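Local coordinates for P-granule scaffold protein (Caenorhabditis japonica, PDB 5W4D) that is a scaffold protein of germ (P) granules, RNA-rich condensates probably linked to mRNA repression, at residues 48-53 / 209-214; 19-24 / 61-66; 12-17 / 199-204. The protein carries 2 engineered substitutions. One frame throughout, in Å; residues are numbered along the deposited sequence.

Contact 1: residues 48-53 / 209-214; sequences FGASDK and ADIMRN. Engineered in segment 209-214: Met212 (natural residue Ile).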
loop_
_atom_site.group_PDB
_atom_site.type_symbol
_atom_site.label_atom_id
_atom_site.label_comp_id
_atom_site.label_asym_id
_atom_site.label_seq_id
_atom_site.Cartn_x
_atom_site.Cartn_y
_atom_site.Cartn_z
ATOM N N PHE A 48 13.446 -21.728 4.388
ATOM C CA PHE A 48 13.348 -21.733 5.850
ATOM C C PHE A 48 14.705 -21.712 6.528
ATOM O O PHE A 48 14.772 -21.809 7.760
ATOM C CB PHE A 48 12.497 -22.908 6.327
ATOM C CG PHE A 48 11.037 -22.695 6.087
ATOM C CD1 PHE A 48 10.294 -21.910 6.958
ATOM C CD2 PHE A 48 10.406 -23.211 4.949
ATOM C CE1 PHE A 48 8.956 -21.677 6.710
ATOM C CE2 PHE A 48 9.064 -22.959 4.707
ATOM C CZ PHE A 48 8.346 -22.179 5.603
ATOM N N GLY A 49 15.778 -21.547 5.765
ATOM C CA GLY A 49 17.080 -21.361 6.368
ATOM C C GLY A 49 17.749 -22.625 6.849
ATOM O O GLY A 49 18.750 -22.547 7.570
ATOM N N ALA A 50 17.261 -23.790 6.428
ATOM C CA ALA A 50 17.817 -25.057 6.878
ATOM C C ALA A 50 18.956 -25.549 6.003
ATOM O O ALA A 50 19.709 -26.452 6.422
ATOM C CB ALA A 50 16.711 -26.118 6.919
ATOM N N SER A 51 19.095 -24.983 4.808
ATOM C CA SER A 51 20.207 -25.276 3.916
ATOM C C SER A 51 20.563 -24.011 3.165
ATOM O O SER A 51 19.699 -23.173 2.895
ATOM C CB SER A 51 19.883 -26.380 2.912
ATOM O OG SER A 51 20.967 -26.547 2.006
ATOM N N ASP A 52 21.842 -23.876 2.819
ATOM C CA ASP A 52 22.274 -22.797 1.939
ATOM C C ASP A 52 22.351 -23.228 0.476
ATOM O O ASP A 52 22.712 -22.405 -0.377
ATOM C CB ASP A 52 23.638 -22.253 2.393
ATOM C CG ASP A 52 24.780 -23.219 2.103
ATOM O OD1 ASP A 52 24.595 -24.447 2.279
ATOM O OD2 ASP A 52 25.864 -22.750 1.689
ATOM N N LYS A 53 22.009 -24.475 0.159
ATOM C CA LYS A 53 22.021 -24.935 -1.226
ATOM C C LYS A 53 20.818 -24.380 -1.977
ATOM O O LYS A 53 19.677 -24.511 -1.525
ATOM C CB LYS A 53 22.011 -26.460 -1.294
ATOM C CG LYS A 53 23.338 -27.081 -0.863
ATOM C CD LYS A 53 23.401 -28.574 -1.169
ATOM C CE LYS A 53 24.727 -29.185 -0.729
ATOM N NZ LYS A 53 24.751 -30.655 -0.966
ATOM N N ALA A 209 10.652 -21.640 13.183
ATOM C CA ALA A 209 11.018 -20.234 13.155
ATOM C C ALA A 209 12.454 -20.020 13.633
ATOM O O ALA A 209 13.172 -19.166 13.099
ATOM C CB ALA A 209 10.043 -19.459 14.032
ATOM N N ASP A 210 12.892 -20.811 14.620
ATOM C CA ASP A 210 14.249 -20.680 15.160
ATOM C C ASP A 210 15.305 -21.052 14.120
ATOM O O ASP A 210 16.389 -20.452 14.073
ATOM C CB ASP A 210 14.375 -21.567 16.401
ATOM C CG ASP A 210 15.722 -21.413 17.093
ATOM O OD1 ASP A 210 16.017 -20.294 17.566
ATOM O OD2 ASP A 210 16.479 -22.406 17.149
ATOM N N ILE A 211 15.021 -22.069 13.306
ATOM C CA ILE A 211 15.898 -22.410 12.186
ATOM C C ILE A 211 16.024 -21.231 11.234
ATOM O O ILE A 211 17.117 -20.876 10.784
ATOM C CB ILE A 211 15.369 -23.652 11.442
ATOM C CG1 ILE A 211 15.244 -24.863 12.375
ATOM C CG2 ILE A 211 16.246 -23.978 10.223
ATOM C CD1 ILE A 211 16.512 -25.319 13.014
HETATM N N MSE A 212 14.899 -20.641 10.869
HETATM C CA MSE A 212 14.920 -19.551 9.948
HETATM C C MSE A 212 15.636 -18.313 10.503
HETATM O O MSE A 212 16.333 -17.607 9.777
HETATM C CB MSE A 212 13.499 -19.230 9.566
HETATM C CG MSE A 212 13.491 -18.654 8.264
HETATM SE SE MSE A 212 11.659 -18.425 7.807
HETATM C CE MSE A 212 12.029 -16.686 7.461
ATOM N N ARG A 213 15.492 -18.089 11.811
ATOM C CA ARG A 213 16.092 -16.926 12.454
ATOM C C ARG A 213 17.597 -17.082 12.571
ATOM O O ARG A 213 18.347 -16.116 12.381
ATOM C CB ARG A 213 15.479 -16.762 13.842
ATOM C CG ARG A 213 15.859 -15.506 14.587
ATOM C CD ARG A 213 15.056 -15.443 15.874
ATOM N NE ARG A 213 13.777 -14.744 15.733
ATOM C CZ ARG A 213 12.570 -15.289 15.892
ATOM N NH1 ARG A 213 12.429 -16.573 16.194
ATOM N NH2 ARG A 213 11.483 -14.528 15.772
ATOM N N ASN A 214 18.039 -18.293 12.912
ATOM C CA ASN A 214 19.444 -18.611 13.093
ATOM C C ASN A 214 19.813 -19.573 11.987
ATOM O O ASN A 214 20.150 -19.134 10.867
ATOM C CB ASN A 214 19.683 -19.200 14.493
ATOM C CG ASN A 214 19.210 -18.290 15.604
ATOM O OD1 ASN A 214 19.286 -17.069 15.496
ATOM N ND2 ASN A 214 18.736 -18.884 16.696
#
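Phe48 and Gly49 meet the side of helix 206-213 at Ile211 and Met212, where a Schellman motif ends helix 42-47. Gly49 is its C-prime residue: its positive phi of 79° turns the chain out of the helix, and its N bonds back into the last turn of that helix while Ala50 N bonds to Ala45 O. Glycine suits the place twice over, because it adopts this phi without strain and because its CA is only 4.6 Å from Met212 CA, a spacing with little tolerance for a side chain.

The polar part of the contact is a carbonyl resting on carbon. Phe48 O lies 3.1 Å from Met212 CA in a CA-H...O contact, bent to 121° at the hydrogen, and the CB and CG of Met212 also pack against this oxygen.

The apolar part has two branches. Ile211 CG2 stands anti to its own backbone N, reaching across to Ala50 CA and, at 4.0 Å, to Ala50 CB; a small alanine methyl, set against the Ile211 branch, suits this partly exposed edge. Met212, an engineered selenomethionine in place of isoleucine, also packs against Arg194 and Phe197 of helix 187-204. It makes a Met-aromatic contact with Phe48, SE lying 4.9 Å from the ring centroid and 56° off the ring normal. The approach is therefore oblique, and the ring atom nearest the selenium is Phe48 CD1, 3.8 Å from Met212 SE.

Contact 2: residues 19-24 / 61-66; sequences FPNLAL and VQMLFP. Engineered in segment 61-66: Met63 (natural residue Ile).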
loop_
_atom_site.group_PDB
_atom_site.type_symbol
_atom_site.label_atom_id
_atom_site.label_comp_id
_atom_site.label_asym_id
_atom_site.label_seq_id
_atom_site.Cartn_x
_atom_site.Cartn_y
_atom_site.Cartn_z
ATOM N N PHE A 19 2.311 -18.969 -2.662
ATOM C CA PHE A 19 3.088 -20.178 -2.341
ATOM C C PHE A 19 2.328 -21.149 -1.433
ATOM O O PHE A 19 2.892 -21.676 -0.471
ATOM C CB PHE A 19 4.432 -19.785 -1.706
ATOM C CG PHE A 19 5.333 -18.999 -2.626
ATOM C CD1 PHE A 19 5.984 -19.609 -3.680
ATOM C CD2 PHE A 19 5.524 -17.634 -2.435
ATOM C CE1 PHE A 19 6.783 -18.891 -4.523
ATOM C CE2 PHE A 19 6.337 -16.894 -3.298
ATOM C CZ PHE A 19 6.959 -17.534 -4.345
ATOM N N PRO A 20 1.075 -21.480 -1.764
ATOM C CA PRO A 20 0.306 -22.385 -0.882
ATOM C C PRO A 20 0.905 -23.773 -0.756
ATOM O O PRO A 20 0.833 -24.341 0.338
ATOM C CB PRO A 20 -1.078 -22.448 -1.551
ATOM C CG PRO A 20 -0.861 -22.053 -2.903
ATOM C CD PRO A 20 0.246 -21.013 -2.876
ATOM N N ASN A 21 1.444 -24.369 -1.834
ATOM C CA ASN A 21 1.974 -25.725 -1.670
ATOM C C ASN A 21 3.253 -25.728 -0.838
ATOM O O ASN A 21 3.528 -26.709 -0.123
ATOM C CB ASN A 21 2.207 -26.381 -3.024
ATOM C CG ASN A 21 2.339 -27.893 -2.924
ATOM O OD1 ASN A 21 1.634 -28.551 -2.159
ATOM N ND2 ASN A 21 3.231 -28.453 -3.722
ATOM N N LEU A 22 4.033 -24.641 -0.881
ATOM C CA LEU A 22 5.228 -24.536 -0.039
ATOM C C LEU A 22 4.833 -24.407 1.435
ATOM O O LEU A 22 5.442 -25.028 2.321
ATOM C CB LEU A 22 6.054 -23.340 -0.503
ATOM C CG LEU A 22 7.286 -22.953 0.327
ATOM C CD1 LEU A 22 8.349 -24.065 0.255
ATOM C CD2 LEU A 22 7.866 -21.649 -0.198
ATOM N N ALA A 23 3.780 -23.636 1.711
ATOM C CA ALA A 23 3.285 -23.526 3.086
ATOM C C ALA A 23 2.774 -24.875 3.590
ATOM O O ALA A 23 3.062 -25.277 4.725
ATOM C CB ALA A 23 2.176 -22.484 3.145
ATOM N N LEU A 24 2.023 -25.595 2.750
ATOM C CA LEU A 24 1.550 -26.920 3.135
ATOM C C LEU A 24 2.717 -27.859 3.400
ATOM O O LEU A 24 2.666 -28.685 4.321
ATOM C CB LEU A 24 0.635 -27.504 2.051
ATOM C CG LEU A 24 0.022 -28.878 2.357
ATOM C CD1 LEU A 24 -0.762 -28.911 3.695
ATOM C CD2 LEU A 24 -0.906 -29.317 1.221
ATOM N N VAL A 61 9.340 -25.077 -10.110
ATOM C CA VAL A 61 8.181 -25.427 -10.926
ATOM C C VAL A 61 7.408 -26.590 -10.319
ATOM O O VAL A 61 6.176 -26.550 -10.265
ATOM C CB VAL A 61 8.607 -25.728 -12.377
ATOM C CG1 VAL A 61 7.402 -26.219 -13.197
ATOM C CG2 VAL A 61 9.199 -24.488 -13.017
ATOM N N GLN A 62 8.103 -27.642 -9.846
ATOM C CA GLN A 62 7.378 -28.803 -9.318
ATOM C C GLN A 62 6.644 -28.467 -8.016
ATOM O O GLN A 62 5.576 -29.029 -7.748
ATOM C CB GLN A 62 8.321 -29.998 -9.098
ATOM C CG GLN A 62 9.020 -30.502 -10.366
ATOM C CD GLN A 62 8.064 -30.691 -11.539
ATOM O OE1 GLN A 62 6.941 -31.170 -11.374
ATOM N NE2 GLN A 62 8.499 -30.278 -12.732
HETATM N N MSE A 63 7.177 -27.553 -7.211
HETATM C CA MSE A 63 6.480 -27.120 -6.000
HETATM C C MSE A 63 5.224 -26.297 -6.336
HETATM O O MSE A 63 4.180 -26.437 -5.672
HETATM C CB MSE A 63 7.426 -26.321 -5.102
HETATM C CG MSE A 63 6.823 -25.762 -3.844
HETATM SE SE MSE A 63 6.311 -27.154 -2.593
HETATM C CE MSE A 63 8.090 -27.609 -1.941
ATOM N N LEU A 64 5.320 -25.477 -7.388
ATOM C CA LEU A 64 4.188 -24.666 -7.823
ATOM C C LEU A 64 3.097 -25.491 -8.514
ATOM O O LEU A 64 1.909 -25.173 -8.361
ATOM C CB LEU A 64 4.691 -23.568 -8.763
ATOM C CG LEU A 64 5.521 -22.447 -8.122
ATOM C CD1 LEU A 64 5.848 -21.426 -9.192
ATOM C CD2 LEU A 64 4.838 -21.807 -6.953
ATOM N N PHE A 65 3.466 -26.570 -9.225
ATOM C CA PHE A 65 2.541 -27.362 -10.037
ATOM C C PHE A 65 2.713 -28.844 -9.716
ATOM O O PHE A 65 3.153 -29.642 -10.567
ATOM C CB PHE A 65 2.752 -27.114 -11.528
ATOM C CG PHE A 65 2.597 -25.675 -11.944
ATOM C CD1 PHE A 65 1.355 -25.152 -12.305
ATOM C CD2 PHE A 65 3.701 -24.860 -12.031
ATOM C CE1 PHE A 65 1.215 -23.832 -12.698
ATOM C CE2 PHE A 65 3.578 -23.538 -12.411
ATOM C CZ PHE A 65 2.314 -23.023 -12.775
ATOM N N PRO A 66 2.343 -29.255 -8.505
ATOM C CA PRO A 66 2.411 -30.688 -8.177
ATOM C C PRO A 66 1.486 -31.501 -9.062
ATOM O O PRO A 66 0.478 -31.014 -9.588
ATOM C CB PRO A 66 1.973 -30.745 -6.707
ATOM C CG PRO A 66 1.215 -29.510 -6.470
ATOM C CD PRO A 66 1.821 -28.464 -7.382
#
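Met63 and Asn21 bury the most surface here, and they meet where the start of helix 20-28 packs against the end of helix 57-64. Met63 is an engineered selenomethionine where the natural sequence has isoleucine. Its chain leaves the backbone extended and then bends at chi2 (67°) and chi3 (76°), a double turn that brings SE obliquely up to the Asn21 amide, 3.5 Å from Asn21 ND2. Met63 CE reaches 4.2 Å from Leu22 CD1, the two side chains crossing at about a right angle.

Asn21 supplies the polar link, in the conformer described here; a second was modelled. Its ND2 donates to Met63 O at 3.0 Å, with 157° at the hydrogen. The donor lies in the carbonyl plane on a lone pair, and the oxygen stays close to the amide plane. Asparagine fits because a short, flat amide can give an N-H to the last turn of the other helix, where carbonyls run out of helical partners, while its body packs on carbon. Pro66, just beyond that helix, adds its ring, Pro66 CG lying 3.6 Å from ND2 of this Asn21 conformer.

Phe19, at the N-cap position of helix 20-28, adds an apolar flank, with CD1 4.1 Å from Leu64 CD2. Its ring also meets Phe175 of helix 169-179, and Phe43 of helix 42-47 touches Phe19, Leu22 and Met63. Helix 71-84 packs on Phe19 and Leu64 through Thr80, while Pro20 and Ala23 lean on strand 9-11.

Contact 3: residues 12-17 / 199-204; sequences LGIRTY and NRLDQT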
loop_
_atom_site.group_PDB
_atom_site.type_symbol
_atom_site.label_atom_id
_atom_site.label_comp_id
_atom_site.label_asym_id
_atom_site.label_seq_id
_atom_site.Cartn_x
_atom_site.Cartn_y
_atom_site.Cartn_z
ATOM N N LEU A 12 -1.640 -22.921 9.257
ATOM C CA LEU A 12 -1.037 -22.990 10.599
ATOM C C LEU A 12 0.075 -21.950 10.809
ATOM O O LEU A 12 1.228 -22.260 11.133
ATOM C CB LEU A 12 -0.547 -24.416 10.874
ATOM C CG LEU A 12 -0.178 -24.811 12.308
ATOM C CD1 LEU A 12 -1.356 -24.556 13.238
ATOM C CD2 LEU A 12 0.140 -26.279 12.321
ATOM N N GLY A 13 -0.314 -20.682 10.650
ATOM C CA GLY A 13 0.556 -19.563 10.864
ATOM C C GLY A 13 1.312 -19.071 9.638
ATOM O O GLY A 13 2.060 -18.093 9.749
ATOM N N ILE A 14 1.165 -19.725 8.486
ATOM C CA ILE A 14 1.805 -19.267 7.251
ATOM C C ILE A 14 0.711 -18.768 6.315
ATOM O O ILE A 14 -0.018 -19.567 5.714
ATOM C CB ILE A 14 2.628 -20.368 6.588
ATOM C CG1 ILE A 14 3.629 -20.956 7.603
ATOM C CG2 ILE A 14 3.362 -19.795 5.394
ATOM C CD1 ILE A 14 4.433 -22.120 7.072
ATOM N N ARG A 15 0.589 -17.441 6.208
ATOM C CA ARG A 15 -0.382 -16.773 5.354
ATOM C C ARG A 15 0.259 -16.483 4.002
ATOM O O ARG A 15 1.338 -15.869 3.928
ATOM C CB ARG A 15 -0.847 -15.490 6.045
ATOM C CG ARG A 15 -1.779 -14.606 5.284
ATOM C CD ARG A 15 -2.205 -13.378 6.152
ATOM N NE ARG A 15 -2.799 -12.260 5.405
ATOM C CZ ARG A 15 -4.098 -12.131 5.122
ATOM N NH1 ARG A 15 -4.975 -13.053 5.511
ATOM N NH2 ARG A 15 -4.541 -11.055 4.475
ATOM N N THR A 16 -0.402 -16.930 2.924
ATOM C CA THR A 16 0.213 -16.877 1.609
ATOM C C THR A 16 -0.858 -16.742 0.538
ATOM O O THR A 16 -1.963 -17.256 0.692
ATOM C CB THR A 16 1.052 -18.149 1.364
ATOM O OG1 THR A 16 1.718 -18.085 0.102
ATOM C CG2 THR A 16 0.243 -19.436 1.388
ATOM N N TYR A 17 -0.499 -16.068 -0.553
ATOM C CA TYR A 17 -1.239 -16.132 -1.813
ATOM C C TYR A 17 -0.450 -16.927 -2.847
ATOM O O TYR A 17 -0.977 -17.871 -3.447
ATOM C CB TYR A 17 -1.566 -14.726 -2.385
ATOM C CG TYR A 17 -2.153 -14.899 -3.760
ATOM C CD1 TYR A 17 -3.417 -15.463 -3.896
ATOM C CD2 TYR A 17 -1.425 -14.610 -4.884
ATOM C CE1 TYR A 17 -3.952 -15.740 -5.138
ATOM C CE2 TYR A 17 -1.948 -14.875 -6.168
ATOM C CZ TYR A 17 -3.207 -15.442 -6.271
ATOM O OH TYR A 17 -3.749 -15.737 -7.518
ATOM N N ASN A 199 7.563 -13.317 13.490
ATOM C CA ASN A 199 6.743 -12.981 14.649
ATOM C C ASN A 199 5.448 -13.778 14.637
ATOM O O ASN A 199 4.942 -14.173 15.692
ATOM C CB ASN A 199 6.450 -11.478 14.681
ATOM C CG ASN A 199 7.651 -10.661 15.098
ATOM O OD1 ASN A 199 8.592 -11.179 15.702
ATOM N ND2 ASN A 199 7.621 -9.359 14.779
ATOM N N ARG A 200 4.913 -14.048 13.446
ATOM C CA ARG A 200 3.733 -14.890 13.302
ATOM C C ARG A 200 4.077 -16.380 13.404
ATOM O O ARG A 200 3.399 -17.133 14.121
ATOM C CB ARG A 200 3.024 -14.564 11.974
ATOM C CG ARG A 200 1.845 -15.442 11.735
ATOM C CD ARG A 200 0.735 -15.324 12.837
ATOM N NE ARG A 200 -0.428 -16.158 12.488
ATOM C CZ ARG A 200 -1.060 -16.992 13.317
ATOM N NH1 ARG A 200 -0.715 -17.100 14.595
ATOM N NH2 ARG A 200 -2.059 -17.733 12.853
ATOM N N LEU A 201 5.135 -16.832 12.723
ATOM C CA LEU A 201 5.455 -18.257 12.743
ATOM C C LEU A 201 5.849 -18.721 14.144
ATOM O O LEU A 201 5.583 -19.874 14.503
ATOM C CB LEU A 201 6.584 -18.553 11.737
ATOM C CG LEU A 201 6.914 -20.022 11.532
ATOM C CD1 LEU A 201 5.726 -20.738 10.913
ATOM C CD2 LEU A 201 8.185 -20.188 10.698
ATOM N N ASP A 202 6.490 -17.843 14.930
ATOM C CA ASP A 202 6.811 -18.135 16.333
ATOM C C ASP A 202 5.595 -18.616 17.106
ATOM O O ASP A 202 5.738 -19.355 18.103
ATOM C CB ASP A 202 7.318 -16.889 17.061
ATOM C CG ASP A 202 8.767 -16.615 16.859
ATOM O OD1 ASP A 202 9.539 -17.523 16.497
ATOM O OD2 ASP A 202 9.145 -15.443 17.096
ATOM N N GLN A 203 4.401 -18.145 16.725
ATOM C CA GLN A 203 3.181 -18.441 17.472
ATOM C C GLN A 203 2.703 -19.872 17.247
ATOM O O GLN A 203 2.038 -20.441 18.126
ATOM C CB GLN A 203 2.081 -17.426 17.128
ATOM C CG GLN A 203 2.473 -15.956 17.411
ATOM C CD GLN A 203 1.382 -14.956 17.133
ATOM O OE1 GLN A 203 0.525 -15.144 16.270
ATOM N NE2 GLN A 203 1.388 -13.872 17.901
ATOM N N THR A 204 3.023 -20.478 16.095
ATOM C CA THR A 204 2.549 -21.798 15.729
ATOM C C THR A 204 3.655 -22.835 15.596
ATOM O O THR A 204 3.439 -23.990 15.974
ATOM C CB THR A 204 1.777 -21.748 14.397
ATOM O OG1 THR A 204 2.673 -21.295 13.384
ATOM C CG2 THR A 204 0.573 -20.781 14.495
#
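Thr204 turns its OG1 into the position between its backbone N and carbonyl carbon (chi1 61°), directing the hydroxyl at Leu12, while Arg200 bends at chi2 (61°) to lay its guanidinium over Gly13. These two side chains, at the C-terminal end of the 187-204 region, hold the turn between strands 9-11 and 14-16, a small antiparallel hairpin. Thr204 OG1 donates to Leu12 O at 2.8 Å, approaching from well above the carbonyl plane. Threonine also offers carbon: its CB packs 4.2 Å from Leu12 CG as the two side chains slide past each other.

Gly13 has a phi of 92°, a backbone shape in which a side chain would jam against the preceding carbonyl, and Thr204 OG1 occupies the direction such a side chain would take. The bare CA of Gly13 lies 3.5 Å above one face of the Arg200 guanidinium, toward the rim. Arg200 CG also packs against Gly13 O, at 3.3 Å. Next along the strand, Ile14 CG1 lies beside Leu201 CD1, 3.9 Å away, a methylene and a methyl from two buried branched residues, suited to an apolar flank.

Arg200 NH1 donates to Gln203 OE1 at 2.9 Å, steadying the guanidinium from its own segment. Glu10 OE2 takes both Arg200 NH2 and the N-H of Gly13, so one carboxylate links the turn's backbone to the helix; it probably balances the arginine's charge and helps fix the guanidinium's orientation.

Contact 2 is the buried member, its centre about 10 Å from the centre of the chain, whereas contacts 3 and 1, at about 15 and 18 Å, are partly buried. The chemistry does not simply follow depth: one amide-to-carbonyl bond within apolar helix packing in contact 2, a hydroxyl-to-carbonyl bond and a guanidinium over glycine, backed by Glu10, in the hairpin turn of contact 3, and carbon with a CA-H...O contact in contact 1. Contacts 3 and 1 use the consecutive helices 187-204 and 206-213, joined by the Arg213-Asp202 salt bridge, and Phe48 packs on Ile14. Contacts 2 and 3 meet where Ala23 touches Ile14 and Thr16, while contacts 1 and 2 approach without touching.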